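Local coordinates for protein acetyl-CoA acetyltransferase (Mycobacterium smegmatis, PDB 4EGV) that probably has acyltransferase activity, being a monomeric type 1 thiolase-like protein built on the thiolase fold, at residues L121-G126 with V294-H299; F340-C345 with S413-G418; E48-A53 with V136-G141. All blocks are in the same frame, centred on the assembly; numbering follows the deposited sequence.

Contact 1: residues L121-G126 with V294-H299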
ATOM      1  N   LEU A 121      -9.218  -7.001   4.482  1.00 28.00           N
ATOM      2  CA  LEU A 121      -9.589  -8.224   5.144  1.00 29.19           C
ATOM      3  C   LEU A 121      -9.987  -8.031   6.588  1.00 29.63           C
ATOM      4  O   LEU A 121     -11.009  -8.578   7.033  1.00 29.31           O
ATOM      5  CB  LEU A 121      -8.393  -9.171   5.097  1.00 29.84           C
ATOM      6  CG  LEU A 121      -8.497 -10.594   4.552  1.00 30.60           C
ATOM      7  CD1 LEU A 121      -9.655 -10.820   3.594  1.00 30.54           C
ATOM      8  CD2 LEU A 121      -7.158 -10.860   3.888  1.00 32.59           C
ATOM      9  N   ALA A 122      -9.165  -7.273   7.323  1.00 30.03           N
ATOM     10  CA  ALA A 122      -9.504  -6.927   8.688  1.00 30.68           C
ATOM     11  C   ALA A 122     -10.819  -6.150   8.759  1.00 31.35           C
ATOM     12  O   ALA A 122     -11.628  -6.423   9.591  1.00 31.32           O
ATOM     13  CB  ALA A 122      -8.389  -6.165   9.343  1.00 30.60           C
ATOM     14  N   THR A 123     -11.042  -5.192   7.870  1.00 32.47           N
ATOM     15  CA  THR A 123     -12.314  -4.503   7.816  1.00 33.11           C
ATOM     16  C   THR A 123     -13.511  -5.430   7.474  1.00 34.02           C
ATOM     17  O   THR A 123     -14.544  -5.383   8.138  1.00 33.78           O
ATOM     18  CB  THR A 123     -12.244  -3.305   6.866  1.00 33.27           C
ATOM     19  OG1 THR A 123     -11.177  -2.439   7.268  1.00 32.25           O
ATOM     20  CG2 THR A 123     -13.586  -2.546   6.792  1.00 31.61           C
ATOM     21  N   GLU A 124     -13.376  -6.236   6.436  1.00 34.84           N
ATOM     22  CA  GLU A 124     -14.391  -7.207   6.083  1.00 36.48           C
ATOM     23  C   GLU A 124     -14.736  -8.215   7.213  1.00 36.62           C
ATOM     24  O   GLU A 124     -15.905  -8.482   7.452  1.00 36.28           O
ATOM     25  CB  GLU A 124     -13.961  -7.929   4.804  1.00 37.38           C
ATOM     26  CG  GLU A 124     -14.976  -8.853   4.158  1.00 40.59           C
ATOM     27  CD  GLU A 124     -14.312 -10.070   3.541  1.00 44.33           C
ATOM     28  OE1 GLU A 124     -13.328  -9.922   2.797  1.00 45.94           O
ATOM     29  OE2 GLU A 124     -14.758 -11.185   3.822  1.00 44.69           O
ATOM     30  N   PHE A 125     -13.749  -8.749   7.929  1.00 36.78           N
ATOM     31  CA  PHE A 125     -14.092  -9.635   9.037  1.00 37.30           C
ATOM     32  C   PHE A 125     -14.534  -8.956  10.279  1.00 37.14           C
ATOM     33  O   PHE A 125     -15.239  -9.529  11.042  1.00 37.66           O
ATOM     34  CB  PHE A 125     -13.076 -10.770   9.277  1.00 37.73           C
ATOM     35  CG  PHE A 125     -13.114 -11.806   8.182  1.00 39.16           C
ATOM     36  CD1 PHE A 125     -14.229 -12.633   8.049  1.00 41.41           C
ATOM     37  CD2 PHE A 125     -12.106 -11.873   7.215  1.00 39.49           C
ATOM     38  CE1 PHE A 125     -14.322 -13.539   6.986  1.00 43.05           C
ATOM     39  CE2 PHE A 125     -12.197 -12.751   6.150  1.00 41.53           C
ATOM     40  CZ  PHE A 125     -13.304 -13.593   6.027  1.00 42.41           C
ATOM     41  N   GLY A 126     -14.155  -7.711  10.462  1.00 37.70           N
ATOM     42  CA  GLY A 126     -14.737  -6.856  11.488  1.00 37.48           C
ATOM     43  C   GLY A 126     -16.230  -6.722  11.310  1.00 37.46           C
ATOM     44  O   GLY A 126     -16.987  -6.957  12.234  1.00 37.15           O
ATOM     45  N   VAL A 294      -7.994  -4.490  21.166  1.00 39.93           N
ATOM     46  CA  VAL A 294      -7.933  -3.301  20.334  1.00 38.18           C
ATOM     47  C   VAL A 294      -9.138  -3.271  19.370  1.00 37.40           C
ATOM     48  O   VAL A 294      -9.470  -4.246  18.719  1.00 36.86           O
ATOM     49  CB  VAL A 294      -6.595  -3.257  19.593  1.00 37.95           C
ATOM     50  CG1 VAL A 294      -6.458  -2.036  18.812  1.00 36.29           C
ATOM     51  CG2 VAL A 294      -5.478  -3.346  20.585  1.00 37.04           C
ATOM     52  N   TYR A 295      -9.797  -2.128  19.295  1.00 37.22           N
ATOM     53  CA  TYR A 295     -10.947  -1.915  18.400  1.00 36.59           C
ATOM     54  C   TYR A 295     -10.553  -1.337  17.047  1.00 36.04           C
ATOM     55  O   TYR A 295      -9.673  -0.530  16.924  1.00 34.99           O
ATOM     56  CB  TYR A 295     -11.992  -1.012  19.080  1.00 36.66           C
ATOM     57  CG  TYR A 295     -12.442  -1.555  20.395  1.00 36.13           C
ATOM     58  CD1 TYR A 295     -13.651  -2.202  20.491  1.00 35.42           C
ATOM     59  CD2 TYR A 295     -11.635  -1.470  21.529  1.00 35.74           C
ATOM     60  CE1 TYR A 295     -14.088  -2.740  21.676  1.00 36.43           C
ATOM     61  CE2 TYR A 295     -12.042  -2.013  22.706  1.00 36.34           C
ATOM     62  CZ  TYR A 295     -13.295  -2.653  22.785  1.00 37.40           C
ATOM     63  OH  TYR A 295     -13.756  -3.213  23.968  1.00 36.68           O
ATOM     64  N   LEU A 296     -11.211  -1.801  16.015  1.00 36.68           N
ATOM     65  CA  LEU A 296     -11.077  -1.186  14.731  1.00 37.31           C
ATOM     66  C   LEU A 296     -12.130  -0.063  14.663  1.00 37.63           C
ATOM     67  O   LEU A 296     -13.266  -0.265  14.288  1.00 37.15           O
ATOM     68  CB  LEU A 296     -11.218  -2.241  13.634  1.00 37.02           C
ATOM     69  CG  LEU A 296     -11.186  -1.767  12.184  1.00 37.36           C
ATOM     70  CD1 LEU A 296     -10.008  -0.888  11.872  1.00 36.89           C
ATOM     71  CD2 LEU A 296     -11.225  -2.973  11.277  1.00 37.06           C
ATOM     72  N   ARG A 297     -11.724   1.122  15.060  1.00 38.36           N
ATOM     73  CA  ARG A 297     -12.636   2.219  15.209  1.00 40.00           C
ATOM     74  C   ARG A 297     -13.049   2.847  13.899  1.00 39.92           C
ATOM     75  O   ARG A 297     -14.207   3.118  13.702  1.00 39.54           O
ATOM     76  CB  ARG A 297     -12.098   3.258  16.184  1.00 40.42           C
ATOM     77  CG  ARG A 297     -12.105   2.784  17.629  1.00 43.13           C
ATOM     78  CD  ARG A 297     -13.518   2.794  18.250  1.00 48.48           C
ATOM     79  NE  ARG A 297     -14.133   4.125  18.310  1.00 50.70           N
ATOM     80  CZ  ARG A 297     -13.958   5.007  19.297  1.00 51.22           C
ATOM     81  NH1 ARG A 297     -13.197   4.738  20.340  1.00 51.94           N
ATOM     82  NH2 ARG A 297     -14.546   6.184  19.244  1.00 50.90           N
ATOM     83  N   GLY A 298     -12.113   3.042  12.990  1.00 40.43           N
ATOM     84  CA  GLY A 298     -12.465   3.544  11.679  1.00 40.51           C
ATOM     85  C   GLY A 298     -11.975   2.688  10.554  1.00 40.48           C
ATOM     86  O   GLY A 298     -11.024   1.940  10.683  1.00 40.41           O
ATOM     87  N   HIS A 299     -12.646   2.810   9.427  1.00 40.48           N
ATOM     88  CA  HIS A 299     -12.291   2.023   8.273  1.00 40.74           C
ATOM     89  C   HIS A 299     -12.912   2.616   7.040  1.00 40.88           C
ATOM     90  O   HIS A 299     -13.920   3.264   7.149  1.00 41.17           O
ATOM     91  CB  HIS A 299     -12.757   0.589   8.465  1.00 40.47           C
ATOM     92  CG  HIS A 299     -14.032   0.467   9.244  1.00 39.43           C
ATOM     93  ND1 HIS A 299     -15.273   0.408   8.648  1.00 37.32           N
ATOM     94  CD2 HIS A 299     -14.254   0.386  10.576  1.00 37.90           C
ATOM     95  CE1 HIS A 299     -16.198   0.300   9.582  1.00 37.80           C
ATOM     96  NE2 HIS A 299     -15.607   0.300  10.759  1.00 37.67           N
TER
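T123 meets H299 with both branches of its side chain. The CB of H299 settles at the fork of the threonine, 3.6 Å from T123 OG1, and H299 CB is equally 3.6 Å from T123 CG2. The methyl also reaches the start of the imidazole, with T123 CG2 3.9 Å from H299 ND1, but it comes in obliquely to the ring. The torsion of T123 decides this arrangement: CG2 is anti to the backbone N (chi1 -56°, measured to OG1), which leaves OG1 beside that N and within reach of Q119 O one turn earlier, where the hydroxyl is hydrogen-bonded. The imidazole is held by residues outside the two segments: ND1 bonds to D430 OD2 and the ring stacks with W427. L296 O lies in the ring plane at its edge. L296 supplies the second half of the contact. Its CG extends anti to the backbone N (chi1 177°) and pushes CD2 against the helix backbone, 3.9 Å from T123 CA. The same L296 CD2 stands 3.9 Å from A122 O, a carbonyl already engaged by G126 N within the helix. The leucine side chain as a whole crosses that of T123 at about a right angle. In the layered thiolase fold, helix 117-130 lies between sheet layers, with F125 against strand 70-73 and T123 against strand 294-303; the short segments have axes 9.8 Å apart and inclined at 115°. A classic beta bulge, in which R297 and G298 both face I419 of the neighbouring strand, lets L296 and H299, three residues apart, point to the same side. L296 also packs on Y420 of strand 414-421, and H299 on V329 of helix 317-330.

Contact 2: residues F340-C345 with S413-G418; sequences FDLYSC and SKYSVG
Y415 directs its phenol toward the junction of L342 and Y343, at the C-terminal part of strand 337-342. This is a contact between next-but-one strands of a sheet of the thiolase fold, across the intervening strand 402-409, which runs parallel to 337-342 and antiparallel to 414-421, so backbones that are two strands apart meet through side chains reaching over the middle one. The CA atoms of Y343 and Y415 are 9.3 Å apart, and the length of the tyrosine makes up the difference. Y415 OH ends 4.3 Å from L342 CG, the branch point of the leucine. The same Y415 OH is 4.2 Å from Y343 N, too long for a hydrogen bond, so the touch is loose packing by a polar tip. Y343 starts toward the other segment, with its CB 4.8 Å from Y415 OH, but CG anti to the backbone N (chi1 -171°) carries the ring away.

The second shell sets these positions. L404 of the middle strand lies against L342, and N408 of the same strand touches both tyrosines. Helix 317-330 contributes S319 beside Y415, and V417, two residues on, packs against its A322, V323 and A326. Backbone bonds to M302 and L367 hold Y415 and L342 in place. L373 of helix 373-376 packs on Y343, whose phenol is fixed at its far end by a hydrogen bond from Y343 OH to G380 O.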
ATOM      1  N   PHE A 340       1.020   6.848  12.632  1.00 42.94           N
ATOM      2  CA  PHE A 340       0.653   6.486  11.257  1.00 42.13           C
ATOM      3  C   PHE A 340       1.540   5.365  10.738  1.00 41.25           C
ATOM      4  O   PHE A 340       2.722   5.373  10.989  1.00 40.53           O
ATOM      5  CB  PHE A 340       0.830   7.683  10.303  1.00 42.06           C
ATOM      6  CG  PHE A 340      -0.120   8.816  10.544  1.00 42.16           C
ATOM      7  CD1 PHE A 340      -1.340   8.866   9.889  1.00 40.79           C
ATOM      8  CD2 PHE A 340       0.217   9.853  11.407  1.00 43.57           C
ATOM      9  CE1 PHE A 340      -2.205   9.900  10.099  1.00 40.97           C
ATOM     10  CE2 PHE A 340      -0.655  10.895  11.634  1.00 42.75           C
ATOM     11  CZ  PHE A 340      -1.867  10.916  10.980  1.00 42.87           C
ATOM     12  N   ASP A 341       0.939   4.405  10.036  1.00 40.99           N
ATOM     13  CA  ASP A 341       1.644   3.544   9.087  1.00 40.39           C
ATOM     14  C   ASP A 341       1.003   3.690   7.724  1.00 39.68           C
ATOM     15  O   ASP A 341      -0.073   3.173   7.471  1.00 38.63           O
ATOM     16  CB  ASP A 341       1.688   2.068   9.481  1.00 40.59           C
ATOM     17  CG  ASP A 341       2.724   1.274   8.654  1.00 41.34           C
ATOM     18  OD1 ASP A 341       3.896   1.238   9.033  1.00 41.54           O
ATOM     19  OD2 ASP A 341       2.369   0.678   7.626  1.00 43.16           O
ATOM     20  N   LEU A 342       1.688   4.435   6.866  1.00 39.63           N
ATOM     21  CA  LEU A 342       1.259   4.704   5.502  1.00 39.70           C
ATOM     22  C   LEU A 342       2.061   3.846   4.543  1.00 39.52           C
ATOM     23  O   LEU A 342       3.273   3.724   4.654  1.00 39.25           O
ATOM     24  CB  LEU A 342       1.379   6.211   5.179  1.00 39.65           C
ATOM     25  CG  LEU A 342       0.277   7.215   5.549  1.00 39.84           C
ATOM     26  CD1 LEU A 342      -0.749   6.749   6.531  1.00 37.75           C
ATOM     27  CD2 LEU A 342       0.878   8.542   5.989  1.00 40.40           C
ATOM     28  N   TYR A 343       1.363   3.212   3.625  1.00 39.75           N
ATOM     29  CA  TYR A 343       1.993   2.309   2.703  1.00 40.16           C
ATOM     30  C   TYR A 343       2.920   3.071   1.744  1.00 40.70           C
ATOM     31  O   TYR A 343       2.529   4.073   1.133  1.00 39.51           O
ATOM     32  CB  TYR A 343       0.914   1.565   1.946  1.00 40.18           C
ATOM     33  CG  TYR A 343       1.384   0.420   1.087  1.00 39.84           C
ATOM     34  CD1 TYR A 343       1.199  -0.908   1.512  1.00 40.12           C
ATOM     35  CD2 TYR A 343       1.988   0.648  -0.158  1.00 39.49           C
ATOM     36  CE1 TYR A 343       1.614  -1.965   0.743  1.00 40.83           C
ATOM     37  CE2 TYR A 343       2.418  -0.400  -0.950  1.00 41.38           C
ATOM     38  CZ  TYR A 343       2.228  -1.716  -0.493  1.00 41.78           C
ATOM     39  OH  TYR A 343       2.642  -2.769  -1.282  1.00 40.73           O
ATOM     40  N   SER A 344       4.133   2.538   1.584  1.00 41.94           N
ATOM     41  CA  SER A 344       5.248   3.241   0.952  1.00 42.96           C
ATOM     42  C   SER A 344       6.165   2.377   0.087  1.00 43.72           C
ATOM     43  O   SER A 344       7.364   2.270   0.384  1.00 44.70           O
ATOM     44  CB  SER A 344       6.095   3.907   2.058  1.00 42.77           C
ATOM     45  OG  SER A 344       6.552   2.958   3.019  1.00 41.56           O
ATOM     46  N   CYS A 345       5.668   1.756  -0.980  1.00 44.12           N
ATOM     47  CA  CYS A 345       6.626   1.023  -1.845  1.00 44.65           C
ATOM     48  C   CYS A 345       7.438   2.115  -2.590  1.00 43.35           C
ATOM     49  O   CYS A 345       8.649   2.072  -2.707  1.00 42.47           O
ATOM     50  CB  CYS A 345       5.909   0.014  -2.772  1.00 45.25           C
ATOM     51  SG  CYS A 345       6.837  -1.530  -3.321  1.00 50.46           S
ATOM     52  N   SER A 413      -4.270   2.042  -7.107  1.00 36.06           N
ATOM     53  CA  SER A 413      -5.625   1.666  -7.584  1.00 35.61           C
ATOM     54  C   SER A 413      -6.589   1.490  -6.423  1.00 34.63           C
ATOM     55  O   SER A 413      -7.760   1.706  -6.557  1.00 34.26           O
ATOM     56  CB  SER A 413      -5.622   0.371  -8.423  1.00 35.90           C
ATOM     57  OG  SER A 413      -4.758   0.432  -9.510  1.00 36.28           O
ATOM     58  N   LYS A 414      -6.058   1.064  -5.290  1.00 33.74           N
ATOM     59  CA  LYS A 414      -6.839   0.636  -4.155  1.00 32.59           C
ATOM     60  C   LYS A 414      -6.220   1.142  -2.852  1.00 31.63           C
ATOM     61  O   LYS A 414      -5.005   1.109  -2.666  1.00 31.27           O
ATOM     62  CB  LYS A 414      -6.930  -0.889  -4.127  1.00 32.56           C
ATOM     63  CG  LYS A 414      -8.091  -1.462  -4.859  1.00 33.76           C
ATOM     64  CD  LYS A 414      -7.857  -2.933  -5.063  1.00 36.83           C
ATOM     65  CE  LYS A 414      -8.998  -3.611  -5.834  1.00 37.86           C
ATOM     66  NZ  LYS A 414      -9.078  -5.086  -5.514  1.00 36.17           N
ATOM     67  N   TYR A 415      -7.086   1.608  -1.957  1.00 30.22           N
ATOM     68  CA  TYR A 415      -6.674   2.064  -0.652  1.00 28.57           C
ATOM     69  C   TYR A 415      -7.663   1.697   0.459  1.00 27.44           C
ATOM     70  O   TYR A 415      -8.862   1.867   0.345  1.00 25.97           O
ATOM     71  CB  TYR A 415      -6.429   3.546  -0.699  1.00 28.60           C
ATOM     72  CG  TYR A 415      -5.325   3.963   0.189  1.00 27.64           C
ATOM     73  CD1 TYR A 415      -4.004   3.883  -0.249  1.00 27.32           C
ATOM     74  CD2 TYR A 415      -5.594   4.483   1.463  1.00 27.47           C
ATOM     75  CE1 TYR A 415      -2.933   4.310   0.557  1.00 29.11           C
ATOM     76  CE2 TYR A 415      -4.545   4.915   2.286  1.00 30.57           C
ATOM     77  CZ  TYR A 415      -3.201   4.824   1.822  1.00 29.47           C
ATOM     78  OH  TYR A 415      -2.164   5.239   2.627  1.00 27.86           O
ATOM     79  N   SER A 416      -7.122   1.159   1.542  1.00 26.90           N
ATOM     80  CA  SER A 416      -7.883   0.648   2.666  1.00 25.97           C
ATOM     81  C   SER A 416      -7.264   1.174   3.904  1.00 25.95           C
ATOM     82  O   SER A 416      -6.069   1.131   4.094  1.00 25.54           O
ATOM     83  CB  SER A 416      -7.880  -0.873   2.706  1.00 25.44           C
ATOM     84  OG  SER A 416      -8.772  -1.395   1.769  1.00 23.04           O
ATOM     85  N   VAL A 417      -8.112   1.704   4.748  1.00 26.62           N
ATOM     86  CA  VAL A 417      -7.664   2.377   5.943  1.00 26.92           C
ATOM     87  C   VAL A 417      -8.305   1.726   7.149  1.00 26.76           C
ATOM     88  O   VAL A 417      -9.436   1.352   7.116  1.00 26.08           O
ATOM     89  CB  VAL A 417      -7.941   3.939   5.898  1.00 26.85           C
ATOM     90  CG1 VAL A 417      -7.351   4.609   7.109  1.00 26.66           C
ATOM     91  CG2 VAL A 417      -7.398   4.554   4.635  1.00 25.94           C
ATOM     92  N   GLY A 418      -7.522   1.544   8.191  1.00 27.54           N
ATOM     93  CA  GLY A 418      -8.013   1.171   9.486  1.00 28.50           C
ATOM     94  C   GLY A 418      -7.462   2.092  10.567  1.00 29.60           C
ATOM     95  O   GLY A 418      -6.315   2.522  10.530  1.00 29.54           O
TER

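Contact 3: residues E48-A53 with V136-G141; sequences EAAKAA and VVLIFG
L138 carries the strand's share of this contact, reaching from strand 136-143 to A50 and A53 of helix 42-56. Its CB points to the helix but meets none of its atoms within van der Waals range and serves as a spacer. CG, anti to the backbone N (chi1 -174°), sits at the edge of the F140 ring, in its plane, with L138 CG 3.8 Å from F140 CD2. From there the two methyls part: L138 CD2 meets A50 CB at 3.8 Å, while L138 CD1 comes more loosely to A53 CB, at 4.5 Å, one turn further along the helix. I101 of helix 93-101 touches both L138 and A50. F140 sets out toward 48-53 too, but its ring turns off to P94 and V97 of helix 93-101.

Helix 42-56 covers one face of the sheet layer that holds strand 136-143, and helix 117-130 covers the other, where V137 packs on F125 and I129. With alanines on this face the helix lies close, A50 CA 6.8 Å from F140 CA. All the side-chain groups that meet are hydrocarbon, consistent with an association that rests mainly on burial of apolar surface, with no directional bond to fix it.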
ATOM      1  N   GLU A  48       4.415 -19.938  11.868  1.00 32.71           N
ATOM      2  CA  GLU A  48       5.123 -19.290  12.929  1.00 33.55           C
ATOM      3  C   GLU A  48       4.498 -17.971  13.417  1.00 32.58           C
ATOM      4  O   GLU A  48       4.364 -17.772  14.609  1.00 31.93           O
ATOM      5  CB  GLU A  48       6.576 -19.067  12.528  1.00 33.89           C
ATOM      6  CG  GLU A  48       7.483 -20.232  12.837  1.00 38.13           C
ATOM      7  CD  GLU A  48       7.506 -20.657  14.316  1.00 43.39           C
ATOM      8  OE1 GLU A  48       7.548 -19.812  15.222  1.00 44.35           O
ATOM      9  OE2 GLU A  48       7.509 -21.868  14.575  1.00 45.96           O
ATOM     10  N   ALA A  49       4.147 -17.082  12.500  1.00 32.05           N
ATOM     11  CA  ALA A  49       3.379 -15.870  12.842  1.00 32.12           C
ATOM     12  C   ALA A  49       1.998 -16.130  13.465  1.00 31.86           C
ATOM     13  O   ALA A  49       1.601 -15.426  14.366  1.00 31.33           O
ATOM     14  CB  ALA A  49       3.242 -14.985  11.650  1.00 31.85           C
ATOM     15  N   ALA A  50       1.289 -17.149  12.994  1.00 32.45           N
ATOM     16  CA  ALA A  50      -0.028 -17.492  13.519  1.00 32.98           C
ATOM     17  C   ALA A  50       0.036 -18.014  14.944  1.00 33.30           C
ATOM     18  O   ALA A  50      -0.860 -17.717  15.772  1.00 32.92           O
ATOM     19  CB  ALA A  50      -0.734 -18.473  12.609  1.00 32.71           C
ATOM     20  N   LYS A  51       1.109 -18.754  15.226  1.00 33.99           N
ATOM     21  CA  LYS A  51       1.400 -19.289  16.565  1.00 34.95           C
ATOM     22  C   LYS A  51       1.696 -18.227  17.594  1.00 34.83           C
ATOM     23  O   LYS A  51       1.343 -18.374  18.749  1.00 34.76           O
ATOM     24  CB  LYS A  51       2.569 -20.270  16.519  1.00 35.53           C
ATOM     25  CG  LYS A  51       2.184 -21.654  16.148  1.00 35.97           C
ATOM     26  CD  LYS A  51       3.428 -22.481  15.929  1.00 39.07           C
ATOM     27  CE  LYS A  51       3.032 -23.915  15.565  1.00 40.26           C
ATOM     28  NZ  LYS A  51       4.132 -24.634  14.942  1.00 38.81           N
ATOM     29  N   ALA A  52       2.355 -17.174  17.141  1.00 35.50           N
ATOM     30  CA  ALA A  52       2.621 -15.978  17.938  1.00 36.25           C
ATOM     31  C   ALA A  52       1.376 -15.131  18.161  1.00 36.70           C
ATOM     32  O   ALA A  52       1.265 -14.505  19.213  1.00 37.08           O
ATOM     33  CB  ALA A  52       3.735 -15.134  17.317  1.00 35.80           C
ATOM     34  N   ALA A  53       0.462 -15.098  17.188  1.00 37.12           N
ATOM     35  CA  ALA A  53      -0.796 -14.395  17.350  1.00 38.08           C
ATOM     36  C   ALA A  53      -1.674 -15.071  18.429  1.00 39.31           C
ATOM     37  O   ALA A  53      -2.332 -14.400  19.255  1.00 38.76           O
ATOM     38  CB  ALA A  53      -1.509 -14.271  16.025  1.00 37.22           C
ATOM     39  N   VAL A 136     -14.700 -16.046  15.571  1.00 41.89           N
ATOM     40  CA  VAL A 136     -13.240 -16.016  15.672  1.00 39.97           C
ATOM     41  C   VAL A 136     -12.561 -16.216  14.316  1.00 38.71           C
ATOM     42  O   VAL A 136     -12.747 -17.227  13.645  1.00 37.74           O
ATOM     43  CB  VAL A 136     -12.689 -17.041  16.674  1.00 39.99           C
ATOM     44  CG1 VAL A 136     -11.194 -16.839  16.896  1.00 38.53           C
ATOM     45  CG2 VAL A 136     -13.440 -16.968  17.966  1.00 39.64           C
ATOM     46  N   VAL A 137     -11.765 -15.236  13.930  1.00 37.06           N
ATOM     47  CA  VAL A 137     -11.154 -15.238  12.637  1.00 35.65           C
ATOM     48  C   VAL A 137      -9.650 -15.083  12.772  1.00 34.00           C
ATOM     49  O   VAL A 137      -9.172 -14.333  13.582  1.00 33.22           O
ATOM     50  CB  VAL A 137     -11.735 -14.084  11.771  1.00 36.16           C
ATOM     51  CG1 VAL A 137     -11.037 -13.978  10.382  1.00 36.30           C
ATOM     52  CG2 VAL A 137     -13.243 -14.227  11.623  1.00 35.32           C
ATOM     53  N   LEU A 138      -8.913 -15.816  11.960  1.00 32.53           N
ATOM     54  CA  LEU A 138      -7.464 -15.667  11.838  1.00 30.92           C
ATOM     55  C   LEU A 138      -7.067 -15.232  10.432  1.00 30.06           C
ATOM     56  O   LEU A 138      -7.419 -15.850   9.460  1.00 29.14           O
ATOM     57  CB  LEU A 138      -6.714 -16.964  12.223  1.00 30.91           C
ATOM     58  CG  LEU A 138      -5.180 -16.874  12.260  1.00 30.28           C
ATOM     59  CD1 LEU A 138      -4.729 -15.841  13.312  1.00 29.95           C
ATOM     60  CD2 LEU A 138      -4.520 -18.198  12.521  1.00 26.65           C
ATOM     61  N   ILE A 139      -6.323 -14.141  10.353  1.00 29.64           N
ATOM     62  CA  ILE A 139      -5.794 -13.619   9.120  1.00 29.52           C
ATOM     63  C   ILE A 139      -4.266 -13.794   9.092  1.00 28.54           C
ATOM     64  O   ILE A 139      -3.611 -13.682  10.119  1.00 28.22           O
ATOM     65  CB  ILE A 139      -6.215 -12.158   9.030  1.00 30.28           C
ATOM     66  CG1 ILE A 139      -7.710 -12.069   8.750  1.00 31.78           C
ATOM     67  CG2 ILE A 139      -5.468 -11.379   7.951  1.00 31.05           C
ATOM     68  CD1 ILE A 139      -8.293 -10.701   9.096  1.00 34.69           C
ATOM     69  N   PHE A 140      -3.691 -14.114   7.947  1.00 27.49           N
ATOM     70  CA  PHE A 140      -2.253 -14.306   7.903  1.00 27.40           C
ATOM     71  C   PHE A 140      -1.738 -14.129   6.487  1.00 27.66           C
ATOM     72  O   PHE A 140      -2.510 -14.115   5.533  1.00 26.20           O
ATOM     73  CB  PHE A 140      -1.822 -15.667   8.491  1.00 27.94           C
ATOM     74  CG  PHE A 140      -2.636 -16.822   7.995  1.00 29.03           C
ATOM     75  CD1 PHE A 140      -2.474 -17.308   6.706  1.00 27.46           C
ATOM     76  CD2 PHE A 140      -3.610 -17.389   8.805  1.00 30.57           C
ATOM     77  CE1 PHE A 140      -3.246 -18.356   6.227  1.00 29.33           C
ATOM     78  CE2 PHE A 140      -4.422 -18.462   8.318  1.00 32.74           C
ATOM     79  CZ  PHE A 140      -4.216 -18.934   7.024  1.00 32.07           C
ATOM     80  N   GLY A 141      -0.428 -13.950   6.352  1.00 28.12           N
ATOM     81  CA  GLY A 141       0.188 -13.843   5.047  1.00 30.03           C
ATOM     82  C   GLY A 141       1.665 -14.052   5.211  1.00 31.72           C
ATOM     83  O   GLY A 141       2.120 -14.036   6.315  1.00 31.77           O
TER

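Overall arrangement
All three contacts are buried, but in different layers: contact 3 lies on an outer sheet face, contact 1 on the helix between the layers, contact 2 within strands 414-421, 402-409 and 337-342. The centre of contact 2 is about 4 Å from that of the chain, those of contacts 1 and 3 about 17 and 21 Å. Contacts 1 and 2 share neighbouring strands and touch where H299 and L296 pack on V417 and G418. Contacts 1 and 3 join where I139 CD1 meets the backbone of L121 and A122. Contact 3 is purely aliphatic, contact 1 mixes methyls with a hydroxyl and an imidazole bonded to other residues, and contact 2 rests on one phenol tip.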